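Local coordinates for ancylostoma secreted protein 2 (Necator americanus, PDB 4LY5) that is of unknown function but is a secreted CAP-superfamily protein of a human hookworm that binds a zinc ion in this crystal, at residues Cys70-Ser75 with Glu85-Ser90; Ser91-Asp96 with Val150-Asn155. All coordinates share one frame; numbering follows the deposited sequence.

Contact 1 and contact 2 follow one another along the chain, since strand 84-90 ends contact 1 and runs directly into the 91-96 loop of contact 2. Their centres lie about 12 Å apart, and both reach the same sheet of the CAP domain. A disulfide ties them covalently, with C70 SG 2.1 Å from C153 SG, so that the start of the 70-75 loop is fixed to the residue just past strand 145-152. Packing adds to this tie where M95 CE rests 3.8 Å from S90 OG. The zinc ion belongs to contact 1 alone, through H74; contact 2 is a surface contact about 20 Å from the chain centre.

Contact 1: Cys70-Ser75 with Glu85-Ser90; sequences CVFKHS and ENIFMS. With ZN (zinc ion), chain B.
The zinc-binding histidine of the CAP domain is set here, where H74 and S75 of the loop following helix 57-67 meet E85 on the outermost strand 84-90. H74 NE2 binds the zinc ion at 2.2 Å, and H134 of helix 133-138 lies beside the same ring. At the other ring nitrogen, H74 ND1 donates to E85 OE1 at 3.0 Å, meeting the anti lone pair of that oxygen, which is tilted 19° from the imidazole plane. The syn lone pair of E85 OE1 takes the backbone S75 N at 2.8 Å. S75 OG reaches E85 OE2 at 2.9 Å from above the carboxylate plane, and N66 and Q162 also donate to OE2. So many donors should hold the carboxylate still, and with it the rotation of the imidazole; E85 is thus a second-shell residue that orients the zinc-binding ring.

I87 serves two rings. Its CG1 lies over one face of H74, 4.1 Å from the ring centroid, while CD1 sits over a face of F72. M89 closes the opposite face of F72: with CG between its own backbone N and carbonyl carbon (chi1 58°), CG and the sulfur lie over the ring. This Met-aromatic contact brings M89 SD 3.9 Å from the centroid of the F72 ring, 23° off its normal.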
ATOM      1  N   CYS A  70       9.366   0.271  17.916  1.00 30.00           N
ATOM      2  CA  CYS A  70      10.697   0.088  17.376  1.00 35.93           C
ATOM      3  C   CYS A  70      11.141  -1.373  17.271  1.00 34.20           C
ATOM      4  O   CYS A  70      12.328  -1.682  17.377  1.00 32.82           O
ATOM      5  CB  CYS A  70      11.720   0.953  18.138  1.00 36.93           C
ATOM      6  SG  CYS A  70      11.612   2.682  17.612  1.00 41.73           S
ATOM      7  N   VAL A  71      10.177  -2.283  17.049  1.00 30.49           N
ATOM      8  CA  VAL A  71      10.532  -3.658  16.742  1.00 31.30           C
ATOM      9  C   VAL A  71      10.012  -3.936  15.319  1.00 29.69           C
ATOM     10  O   VAL A  71       8.801  -3.716  15.041  1.00 30.15           O
ATOM     11  CB  VAL A  71       9.879  -4.627  17.762  1.00 31.84           C
ATOM     12  CG1 VAL A  71      10.105  -6.089  17.322  1.00 33.21           C
ATOM     13  CG2 VAL A  71      10.453  -4.403  19.167  1.00 33.37           C
ATOM     14  N   PHE A  72      10.910  -4.369  14.441  1.00 30.20           N
ATOM     15  CA  PHE A  72      10.526  -4.683  13.038  1.00 30.94           C
ATOM     16  C   PHE A  72       9.602  -5.921  13.047  1.00 29.13           C
ATOM     17  O   PHE A  72      10.075  -7.075  13.038  1.00 34.63           O
ATOM     18  CB  PHE A  72      11.723  -4.819  12.090  1.00 32.25           C
ATOM     19  CG  PHE A  72      11.345  -4.955  10.618  1.00 30.49           C
ATOM     20  CD1 PHE A  72      10.864  -3.842   9.885  1.00 29.77           C
ATOM     21  CD2 PHE A  72      11.517  -6.186   9.919  1.00 31.93           C
ATOM     22  CE1 PHE A  72      10.455  -3.970   8.554  1.00 28.35           C
ATOM     23  CE2 PHE A  72      11.135  -6.303   8.583  1.00 33.79           C
ATOM     24  CZ  PHE A  72      10.647  -5.200   7.881  1.00 31.23           C
ATOM     25  N   LYS A  73       8.291  -5.699  13.097  1.00 29.28           N
ATOM     26  CA  LYS A  73       7.381  -6.843  13.241  1.00 30.04           C
ATOM     27  C   LYS A  73       6.001  -6.486  12.833  1.00 25.44           C
ATOM     28  O   LYS A  73       5.512  -5.402  13.183  1.00 27.39           O
ATOM     29  CB  LYS A  73       7.388  -7.222  14.746  1.00 33.53           C
ATOM     30  CG  LYS A  73       7.000  -8.625  15.141  1.00 42.56           C
ATOM     31  CD  LYS A  73       6.929  -8.645  16.673  1.00 47.33           C
ATOM     32  CE  LYS A  73       5.569  -9.121  17.157  1.00 54.60           C
ATOM     33  NZ  LYS A  73       5.217 -10.494  16.664  1.00 60.83           N
ATOM     34  N   HIS A  74       5.328  -7.362  12.102  1.00 24.78           N
ATOM     35  CA  HIS A  74       3.893  -7.190  11.879  1.00 26.82           C
ATOM     36  C   HIS A  74       3.110  -7.199  13.206  1.00 25.66           C
ATOM     37  O   HIS A  74       3.491  -7.878  14.174  1.00 28.18           O
ATOM     38  CB  HIS A  74       3.358  -8.234  10.876  1.00 26.67           C
ATOM     39  CG  HIS A  74       3.640  -7.871   9.467  1.00 33.88           C
ATOM     40  ND1 HIS A  74       2.980  -6.843   8.817  1.00 29.95           N
ATOM     41  CD2 HIS A  74       4.528  -8.374   8.576  1.00 32.25           C
ATOM     42  CE1 HIS A  74       3.420  -6.756   7.578  1.00 34.47           C
ATOM     43  NE2 HIS A  74       4.366  -7.656   7.406  1.00 37.80           N
ATOM     44  N   SER A  75       2.148  -6.295  13.356  1.00 24.93           N
ATOM     45  CA  SER A  75       1.231  -6.355  14.516  1.00 26.42           C
ATOM     46  C   SER A  75       0.243  -7.481  14.381  1.00 28.63           C
ATOM     47  O   SER A  75      -0.086  -7.936  13.246  1.00 28.08           O
ATOM     48  CB  SER A  75       0.557  -4.991  14.677  1.00 26.46           C
ATOM     49  OG  SER A  75      -0.241  -4.758  13.546  1.00 25.06           O
ATOM     50  N   GLU A  85      -1.569  -4.339   6.681  1.00 20.43           N
ATOM     51  CA  GLU A  85      -0.323  -3.720   7.192  1.00 20.13           C
ATOM     52  C   GLU A  85       0.849  -4.034   6.319  1.00 22.55           C
ATOM     53  O   GLU A  85       1.100  -5.220   5.968  1.00 25.13           O
ATOM     54  CB  GLU A  85      -0.036  -4.206   8.586  1.00 20.93           C
ATOM     55  CG  GLU A  85       1.096  -3.405   9.221  1.00 19.08           C
ATOM     56  CD  GLU A  85       1.352  -3.856  10.642  1.00 21.56           C
ATOM     57  OE1 GLU A  85       1.751  -5.022  10.854  1.00 23.31           O
ATOM     58  OE2 GLU A  85       1.060  -3.095  11.591  1.00 26.64           O
ATOM     59  N   ASN A  86       1.594  -2.942   5.976  1.00 20.50           N
ATOM     60  CA  ASN A  86       2.917  -3.088   5.302  1.00 19.57           C
ATOM     61  C   ASN A  86       3.960  -2.480   6.214  1.00 18.74           C
ATOM     62  O   ASN A  86       3.685  -1.369   6.823  1.00 20.58           O
ATOM     63  CB  ASN A  86       2.965  -2.378   3.901  1.00 19.71           C
ATOM     64  CG  ASN A  86       2.222  -3.154   2.806  1.00 21.88           C
ATOM     65  OD1 ASN A  86       2.048  -4.382   2.912  1.00 24.97           O
ATOM     66  ND2 ASN A  86       1.911  -2.499   1.744  1.00 19.94           N
ATOM     67  N   ILE A  87       5.109  -3.160   6.282  1.00 17.75           N
ATOM     68  CA  ILE A  87       6.203  -2.595   7.133  1.00 21.36           C
ATOM     69  C   ILE A  87       7.503  -2.474   6.369  1.00 20.48           C
ATOM     70  O   ILE A  87       7.741  -3.168   5.383  1.00 19.45           O
ATOM     71  CB  ILE A  87       6.417  -3.442   8.394  1.00 20.78           C
ATOM     72  CG1 ILE A  87       6.907  -4.906   8.062  1.00 24.17           C
ATOM     73  CG2 ILE A  87       5.231  -3.435   9.363  1.00 22.68           C
ATOM     74  CD1 ILE A  87       7.373  -5.648   9.336  1.00 27.03           C
ATOM     75  N   PHE A  88       8.390  -1.519   6.767  1.00 19.91           N
ATOM     76  CA  PHE A  88       9.598  -1.277   6.029  1.00 20.18           C
ATOM     77  C   PHE A  88      10.604  -0.737   7.000  1.00 23.76           C
ATOM     78  O   PHE A  88      10.242  -0.013   7.939  1.00 22.96           O
ATOM     79  CB  PHE A  88       9.368  -0.209   4.952  1.00 18.62           C
ATOM     80  CG  PHE A  88      10.616   0.240   4.274  1.00 26.04           C
ATOM     81  CD1 PHE A  88      11.178  -0.525   3.262  1.00 28.62           C
ATOM     82  CD2 PHE A  88      11.199   1.460   4.620  1.00 27.71           C
ATOM     83  CE1 PHE A  88      12.339  -0.063   2.615  1.00 31.36           C
ATOM     84  CE2 PHE A  88      12.340   1.906   3.974  1.00 29.08           C
ATOM     85  CZ  PHE A  88      12.906   1.138   2.977  1.00 29.23           C
ATOM     86  N   MET A  89      11.869  -1.104   6.804  1.00 23.73           N
ATOM     87  CA  MET A  89      12.936  -0.437   7.612  1.00 24.21           C
ATOM     88  C   MET A  89      14.124  -0.079   6.714  1.00 27.02           C
ATOM     89  O   MET A  89      14.366  -0.672   5.628  1.00 29.94           O
ATOM     90  CB  MET A  89      13.307  -1.310   8.786  1.00 24.87           C
ATOM     91  CG  MET A  89      13.791  -2.711   8.325  1.00 29.52           C
ATOM     92  SD  MET A  89      14.556  -3.610   9.694  1.00 39.15           S
ATOM     93  CE  MET A  89      15.970  -2.647  10.065  1.00 31.17           C
ATOM     94  N   SER A  90      14.878   0.942   7.149  1.00 31.29           N
ATOM     95  CA  SER A  90      16.109   1.377   6.507  1.00 35.62           C
ATOM     96  C   SER A  90      17.072   1.616   7.663  1.00 32.39           C
ATOM     97  O   SER A  90      16.612   1.971   8.743  1.00 30.19           O
ATOM     98  CB  SER A  90      15.870   2.699   5.731  1.00 36.39           C
ATOM     99  OG  SER A  90      17.042   3.459   5.658  1.00 48.85           O
TER
HETATM  100 ZN    ZN B 201       4.915  -8.362   5.420  1.00 68.41          ZN

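Contact 2: Ser91-Asp96 with Val150-Asn155; sequences SDSGMD and VEACSN
Two peptide groups, the one following S93 and the one following C153, are the flat groups of this contact. The methyl CB of A152 comes to one side of the S93-G94 peptide, about 42° out of its plane and 3.2 Å from S93 O, so it touches the oxygen end of the carbonyl obliquely. The C153-S154 peptide is met differently: S93 CB lies beyond its oxygen, only about 22° out of plane, at 3.6 Å from C153 O.

S93 is thus the residue on which the contact turns. Its OG is modelled too close to C153 O to be real, and the position of this hydroxyl is doubtful. The same side chain passes the next carbonyl, with S93 CB 4.2 Å from S154 O. Further along, S91 O and N155 O approach to 3.8 Å, two acceptors that would not attract each other.

The 91-96 loop is shaped by its own turns. D92 to M95 form a type I beta turn, closed by M95 N to D92 O at 3.2 Å, and D92 is the centre of an inverse gamma turn. D96 is the N-cap of helix 97-109, where its OD1 accepts from K99 N. Strand 145-152 is linked to that helix by the bond from K97 NZ to V150 O.

Across the contact the meetings are thus mainly of methyl and methylene carbons with carbonyl oxygens, consistent with van der Waals contact and probably a slight electrostatic attraction. Such a surface contact is probably weak, whereas the 91-96 loop has its own turn and N-cap bonds to shape it.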
ATOM      1  N   SER A  91      18.389   1.450   7.442  1.00 31.68           N
ATOM      2  CA  SER A  91      19.371   1.522   8.539  1.00 33.95           C
ATOM      3  C   SER A  91      19.678   2.988   8.795  1.00 33.12           C
ATOM      4  O   SER A  91      20.251   3.275   9.814  1.00 35.39           O
ATOM      5  CB  SER A  91      20.689   0.831   8.151  1.00 37.85           C
ATOM      6  OG  SER A  91      21.178   1.541   7.026  1.00 37.52           O
ATOM      7  N   ASP A  92      19.206   3.910   7.937  1.00 30.84           N
ATOM      8  CA  ASP A  92      19.420   5.375   8.142  1.00 30.72           C
ATOM      9  C   ASP A  92      18.347   5.949   9.064  1.00 31.98           C
ATOM     10  O   ASP A  92      17.311   6.428   8.578  1.00 29.92           O
ATOM     11  CB  ASP A  92      19.403   6.008   6.757  1.00 32.24           C
ATOM     12  CG  ASP A  92      19.814   7.496   6.725  1.00 38.06           C
ATOM     13  OD1 ASP A  92      20.101   8.082   7.763  1.00 38.33           O
ATOM     14  OD2 ASP A  92      19.835   8.091   5.614  1.00 41.34           O
ATOM     15  N   SER A  93      18.615   5.861  10.378  1.00 30.91           N
ATOM     16  CA  SER A  93      17.767   6.218  11.504  1.00 36.06           C
ATOM     17  C   SER A  93      17.188   7.624  11.385  1.00 37.10           C
ATOM     18  O   SER A  93      15.976   7.854  11.592  1.00 40.30           O
ATOM     19  CB  SER A  93      18.666   6.181  12.769  1.00 40.72           C
ATOM     20  OG  SER A  93      17.842   6.057  13.886  1.00 54.27           O
ATOM     21  N   GLY A  94      18.040   8.551  11.010  1.00 33.70           N
ATOM     22  CA  GLY A  94      17.587   9.938  10.931  1.00 34.52           C
ATOM     23  C   GLY A  94      17.042  10.449   9.603  1.00 39.31           C
ATOM     24  O   GLY A  94      16.927  11.655   9.408  1.00 38.04           O
ATOM     25  N   MET A  95      16.729   9.538   8.681  1.00 34.66           N
ATOM     26  CA  MET A  95      16.171   9.846   7.372  1.00 32.07           C
ATOM     27  C   MET A  95      14.969  10.798   7.489  1.00 29.12           C
ATOM     28  O   MET A  95      14.124  10.607   8.368  1.00 27.33           O
ATOM     29  CB  MET A  95      15.768   8.528   6.676  1.00 31.32           C
ATOM     30  CG  MET A  95      15.343   8.708   5.248  1.00 39.66           C
ATOM     31  SD  MET A  95      15.218   7.060   4.524  1.00 39.63           S
ATOM     32  CE  MET A  95      16.967   6.987   4.154  1.00 42.66           C
ATOM     33  N   ASP A  96      14.868  11.783   6.599  1.00 31.37           N
ATOM     34  CA  ASP A  96      13.722  12.688   6.509  1.00 32.96           C
ATOM     35  C   ASP A  96      12.468  11.821   6.297  1.00 31.27           C
ATOM     36  O   ASP A  96      12.546  10.795   5.598  1.00 25.86           O
ATOM     37  CB  ASP A  96      13.944  13.604   5.296  1.00 36.83           C
ATOM     38  CG  ASP A  96      12.720  14.426   4.933  1.00 44.39           C
ATOM     39  OD1 ASP A  96      11.817  13.901   4.236  1.00 42.47           O
ATOM     40  OD2 ASP A  96      12.665  15.629   5.291  1.00 46.26           O
ATOM     41  N   VAL A 150       6.137   7.020  10.577  1.00 20.95           N
ATOM     42  CA  VAL A 150       7.602   6.868  10.409  1.00 22.06           C
ATOM     43  C   VAL A 150       8.235   7.222  11.717  1.00 24.36           C
ATOM     44  O   VAL A 150       8.022   8.371  12.283  1.00 25.80           O
ATOM     45  CB  VAL A 150       8.184   7.811   9.345  1.00 22.50           C
ATOM     46  CG1 VAL A 150       9.681   7.510   9.083  1.00 24.72           C
ATOM     47  CG2 VAL A 150       7.336   7.654   8.073  1.00 21.90           C
ATOM     48  N   GLU A 151       8.916   6.234  12.247  1.00 23.93           N
ATOM     49  CA  GLU A 151       9.615   6.406  13.514  1.00 22.30           C
ATOM     50  C   GLU A 151      11.104   6.295  13.405  1.00 28.47           C
ATOM     51  O   GLU A 151      11.596   5.325  12.836  1.00 25.30           O
ATOM     52  CB  GLU A 151       9.042   5.427  14.539  1.00 22.84           C
ATOM     53  CG  GLU A 151       9.662   5.473  15.934  1.00 24.92           C
ATOM     54  CD  GLU A 151       9.302   6.715  16.722  1.00 34.34           C
ATOM     55  OE1 GLU A 151       8.471   7.526  16.238  1.00 36.22           O
ATOM     56  OE2 GLU A 151       9.797   6.855  17.890  1.00 43.64           O
ATOM     57  N   ALA A 152      11.845   7.260  13.990  1.00 27.89           N
ATOM     58  CA  ALA A 152      13.309   7.093  14.054  1.00 31.75           C
ATOM     59  C   ALA A 152      13.657   6.294  15.275  1.00 32.10           C
ATOM     60  O   ALA A 152      13.559   6.807  16.404  1.00 37.54           O
ATOM     61  CB  ALA A 152      14.055   8.438  14.118  1.00 31.71           C
ATOM     62  N   CYS A 153      14.118   5.068  15.083  1.00 30.63           N
ATOM     63  CA  CYS A 153      14.575   4.258  16.182  1.00 34.87           C
ATOM     64  C   CYS A 153      16.105   4.384  16.361  1.00 38.40           C
ATOM     65  O   CYS A 153      16.762   5.121  15.636  1.00 37.76           O
ATOM     66  CB  CYS A 153      14.106   2.808  15.940  1.00 31.73           C
ATOM     67  SG  CYS A 153      12.320   2.647  15.624  1.00 33.60           S
ATOM     68  N   SER A 154      16.687   3.668  17.310  1.00 40.57           N
ATOM     69  CA  SER A 154      18.120   3.801  17.587  1.00 40.42           C
ATOM     70  C   SER A 154      18.936   3.325  16.395  1.00 41.26           C
ATOM     71  O   SER A 154      19.946   3.913  16.051  1.00 43.80           O
ATOM     72  CB  SER A 154      18.483   3.007  18.840  1.00 44.33           C
ATOM     73  OG  SER A 154      17.649   3.426  19.907  1.00 49.56           O
ATOM     74  N   ASN A 155      18.460   2.254  15.772  1.00 38.60           N
ATOM     75  CA  ASN A 155      19.214   1.561  14.744  1.00 42.46           C
ATOM     76  C   ASN A 155      18.527   1.444  13.399  1.00 41.61           C
ATOM     77  O   ASN A 155      19.078   0.858  12.465  1.00 43.32           O
ATOM     78  CB  ASN A 155      19.623   0.180  15.268  1.00 46.19           C
ATOM     79  CG  ASN A 155      20.778   0.277  16.248  1.00 56.40           C
ATOM     80  OD1 ASN A 155      21.643   1.163  16.123  1.00 57.68           O
ATOM     81  ND2 ASN A 155      20.805  -0.616  17.228  1.00 59.23           N
TER